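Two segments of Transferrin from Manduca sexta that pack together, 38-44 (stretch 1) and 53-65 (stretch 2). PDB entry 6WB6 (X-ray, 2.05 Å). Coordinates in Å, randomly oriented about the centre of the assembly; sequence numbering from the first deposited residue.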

# COMPACT_ATOMS: atom_id res chain seq x y z
N ASP A 38 9.41 12.43 -4.41
CA ASP A 38 9.74 11.07 -4.03
C ASP A 38 10.78 10.57 -5.01
O ASP A 38 11.12 11.27 -5.99
CB ASP A 38 8.49 10.19 -4.05
CG ASP A 38 7.67 10.36 -5.36
OD1 ASP A 38 8.24 10.33 -6.48
OD2 ASP A 38 6.44 10.51 -5.24
N ARG A 39 11.24 9.34 -4.80
CA ARG A 39 12.25 8.78 -5.68
C ARG A 39 11.78 8.74 -7.14
O ARG A 39 12.57 8.96 -8.06
CB ARG A 39 12.64 7.39 -5.20
CG ARG A 39 13.93 6.91 -5.78
CD ARG A 39 14.37 5.59 -5.21
NE ARG A 39 15.05 5.74 -3.93
CZ ARG A 39 15.40 4.73 -3.14
NH1 ARG A 39 15.11 3.46 -3.48
NH2 ARG A 39 16.01 4.97 -2.01
N VAL A 40 10.51 8.41 -7.37
CA VAL A 40 10.04 8.36 -8.76
C VAL A 40 10.28 9.71 -9.44
O VAL A 40 10.88 9.78 -10.52
CB VAL A 40 8.56 7.93 -8.83
CG1 VAL A 40 8.03 8.03 -10.28
CG2 VAL A 40 8.42 6.52 -8.39
N GLU A 41 9.84 10.79 -8.81
CA GLU A 41 10.16 12.11 -9.35
C GLU A 41 11.67 12.33 -9.49
O GLU A 41 12.11 12.95 -10.46
CB GLU A 41 9.58 13.23 -8.48
CG GLU A 41 9.86 14.59 -9.11
CD GLU A 41 9.02 15.73 -8.56
OE1 GLU A 41 8.28 16.33 -9.36
OE2 GLU A 41 9.12 16.00 -7.34
N CYS A 42 12.46 11.85 -8.52
CA CYS A 42 13.91 12.07 -8.57
C CYS A 42 14.49 11.59 -9.89
O CYS A 42 15.36 12.26 -10.47
CB CYS A 42 14.62 11.35 -7.41
SG CYS A 42 14.64 12.26 -5.88
N LEU A 43 14.03 10.43 -10.37
CA LEU A 43 14.57 9.91 -11.63
C LEU A 43 14.31 10.90 -12.77
O LEU A 43 15.16 11.07 -13.65
CB LEU A 43 13.97 8.53 -11.94
CG LEU A 43 14.29 7.46 -10.88
CD1 LEU A 43 13.44 6.22 -11.09
CD2 LEU A 43 15.79 7.11 -10.82
N SER A 44 13.13 11.54 -12.77
CA SER A 44 12.83 12.55 -13.78
C SER A 44 13.81 13.71 -13.68
O SER A 44 14.36 14.16 -14.69
CB SER A 44 11.39 13.05 -13.62
OG SER A 44 10.46 12.12 -14.16
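Stretch 2 (53-65) FVPVDPEDMYVAS

Stretch 2 meets the helix of stretch 1 (39-44) with two elements in succession: an extended strand, 53-56, and, after a turn at Asp57, a helix that begins at Pro58. The phi/psi pairs bear this out, running from -160/144 at Val54 to -140/139 at Val56 and then to -53/-39 at Pro58. The strand runs roughly against the helix of stretch 1, at 141° between N-to-C directions and with a closest axial approach of 8.6 Å. The second helix runs more nearly along it, at a signed crossing angle of -43° and an approach of 9.9 Å. CA of Cys42 lies 6.9 Å from CA of Val54, and CA of Leu43 lies 6.1 Å from CA of Ala64, so adjacent residues of stretch 1 register with different elements of stretch 2.

Of the 483 Å² buried in all, Arg39 contributes 111 Å² and Leu43 103 Å². They stand four residues apart, about one helical turn, and are linked by the backbone hydrogen bond from Leu43 N to Arg39 O (3.1 Å); both point toward stretch 2.

Leu43 (chi1 -61°, m; chi2 168°, t) reaches both elements. Its CD2 packs on the strand, 3.7 Å from Val54 CG1 and 3.6 Å from Val56 CG1. Its CD1 faces the helix, 4.0 Å from Val63 CG1 and 3.4 Å from the backbone atom Asp60 O. Ala64 CB lies 3.9 Å from both Leu43 CD1 and Leu43 CD2, so CD2 also touches the helix. Val54, of which 64 Å² is covered by stretch 1, extends the apolar contact to Cys42, with Val54 CG2 3.7 Å from Cys42 CB.

Arg39 starts extended (chi1 -163°, t; chi2 175°, t) and turns at chi3 (-82°, m), bringing its guanidinium to the junction of strand and helix. NH1 donates to Asp60 OD2 at 3.0 Å with an N-H...acceptor angle of 161°, a hydrogen bond within a salt bridge. The same OD2 accepts from Asp57 N at 2.8 Å, so one carboxylate oxygen ties the turn of stretch 2 to the arginine. A longer salt bridge joins Arg39 NH1 to Asp57 OD2 at 3.6 Å. Water 2 spans this pair, accepting from Arg39 NH1 at 3.2 Å and donating to Asp57 OD2 at 2.7 Å. Both acidic oxygens lie near the guanidinium plane, at its edge, whereas Pro55 O and Val56 CA lie over one face. That placement explains why Arg39 NE and Pro55 O, although 2.9 Å apart, do not form a hydrogen bond: the angle is poor.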

# COMPACT_ATOMS: atom_id res chain seq x y z
N PHE A 53 22.33 12.45 -9.51
CA PHE A 53 22.22 11.04 -9.15
C PHE A 53 21.26 10.87 -7.99
O PHE A 53 20.90 11.83 -7.28
CB PHE A 53 23.58 10.44 -8.79
CG PHE A 53 24.15 10.98 -7.48
CD1 PHE A 53 24.42 12.33 -7.32
CD2 PHE A 53 24.44 10.10 -6.43
CE1 PHE A 53 24.97 12.81 -6.11
CE2 PHE A 53 24.98 10.54 -5.23
CZ PHE A 53 25.25 11.89 -5.05
N VAL A 54 20.88 9.62 -7.78
CA VAL A 54 19.90 9.25 -6.77
C VAL A 54 20.06 7.76 -6.46
O VAL A 54 20.39 6.97 -7.35
CB VAL A 54 18.48 9.58 -7.26
CG1 VAL A 54 18.13 8.71 -8.48
CG2 VAL A 54 17.49 9.43 -6.13
N PRO A 55 19.86 7.35 -5.22
CA PRO A 55 19.86 5.92 -4.90
C PRO A 55 18.62 5.22 -5.47
O PRO A 55 17.52 5.77 -5.48
CB PRO A 55 19.86 5.90 -3.37
CG PRO A 55 19.21 7.21 -3.01
CD PRO A 55 19.74 8.17 -4.00
N VAL A 56 18.81 3.99 -5.92
CA VAL A 56 17.76 3.24 -6.59
C VAL A 56 17.80 1.78 -6.13
O VAL A 56 18.88 1.20 -5.99
CB VAL A 56 17.92 3.30 -8.13
CG1 VAL A 56 17.44 4.64 -8.71
CG2 VAL A 56 19.36 3.03 -8.49
N ASP A 57 16.62 1.20 -5.91
CA ASP A 57 16.49 -0.24 -5.96
C ASP A 57 16.44 -0.68 -7.43
O ASP A 57 16.19 0.14 -8.31
CB ASP A 57 15.23 -0.70 -5.23
CG ASP A 57 15.19 -0.27 -3.76
OD1 ASP A 57 16.25 -0.22 -3.07
OD2 ASP A 57 14.08 -0.01 -3.28
N PRO A 58 16.66 -1.97 -7.70
CA PRO A 58 16.50 -2.47 -9.08
C PRO A 58 15.14 -2.14 -9.70
O PRO A 58 15.04 -1.81 -10.89
CB PRO A 58 16.70 -3.99 -8.90
CG PRO A 58 17.48 -4.13 -7.61
CD PRO A 58 16.90 -3.06 -6.74
N GLU A 59 14.08 -2.22 -8.90
CA GLU A 59 12.77 -1.78 -9.35
C GLU A 59 12.79 -0.32 -9.83
O GLU A 59 12.08 0.03 -10.78
CB GLU A 59 11.76 -1.98 -8.22
CG GLU A 59 11.45 -3.46 -7.85
CD GLU A 59 12.38 -4.02 -6.74
OE1 GLU A 59 13.49 -3.50 -6.59
OE2 GLU A 59 12.00 -4.97 -6.02
N ASP A 60 13.58 0.54 -9.18
CA ASP A 60 13.65 1.95 -9.59
C ASP A 60 14.43 2.12 -10.89
O ASP A 60 14.08 2.94 -11.74
CB ASP A 60 14.27 2.79 -8.46
CG ASP A 60 13.50 2.69 -7.14
OD1 ASP A 60 12.25 2.79 -7.13
OD2 ASP A 60 14.16 2.49 -6.10
N MET A 61 15.51 1.36 -11.06
CA MET A 61 16.25 1.34 -12.32
C MET A 61 15.32 1.01 -13.47
O MET A 61 15.36 1.65 -14.53
CB MET A 61 17.40 0.33 -12.25
CG MET A 61 18.38 0.59 -11.10
SD MET A 61 19.55 -0.75 -10.78
CE MET A 61 20.25 -0.25 -9.20
N TYR A 62 14.45 0.03 -13.25
CA TYR A 62 13.48 -0.31 -14.26
C TYR A 62 12.58 0.88 -14.57
O TYR A 62 12.36 1.21 -15.74
CB TYR A 62 12.66 -1.52 -13.83
CG TYR A 62 11.72 -1.95 -14.92
CD1 TYR A 62 12.16 -2.81 -15.92
CD2 TYR A 62 10.43 -1.44 -15.00
CE1 TYR A 62 11.34 -3.19 -16.93
CE2 TYR A 62 9.59 -1.81 -16.03
CZ TYR A 62 10.06 -2.69 -16.99
OH TYR A 62 9.26 -3.08 -18.03
N VAL A 63 12.02 1.54 -13.54
CA VAL A 63 11.25 2.76 -13.79
C VAL A 63 12.09 3.73 -14.59
O VAL A 63 11.60 4.41 -15.50
CB VAL A 63 10.77 3.40 -12.48
CG1 VAL A 63 10.14 4.79 -12.76
CG2 VAL A 63 9.76 2.49 -11.78
N ALA A 64 13.38 3.79 -14.28
CA ALA A 64 14.24 4.79 -14.87
C ALA A 64 14.52 4.45 -16.33
O ALA A 64 14.55 5.34 -17.19
CB ALA A 64 15.52 4.89 -14.06
N SER A 65 14.64 3.16 -16.63
CA SER A 65 14.95 2.71 -17.97
C SER A 65 13.79 2.93 -18.92
O SER A 65 13.99 2.80 -20.13
CB SER A 65 15.31 1.22 -17.95
OG SER A 65 14.15 0.42 -17.81
O HOH W 1 17.46 1.93 -2.26
O HOH W 2 14.67 1.42 -1.10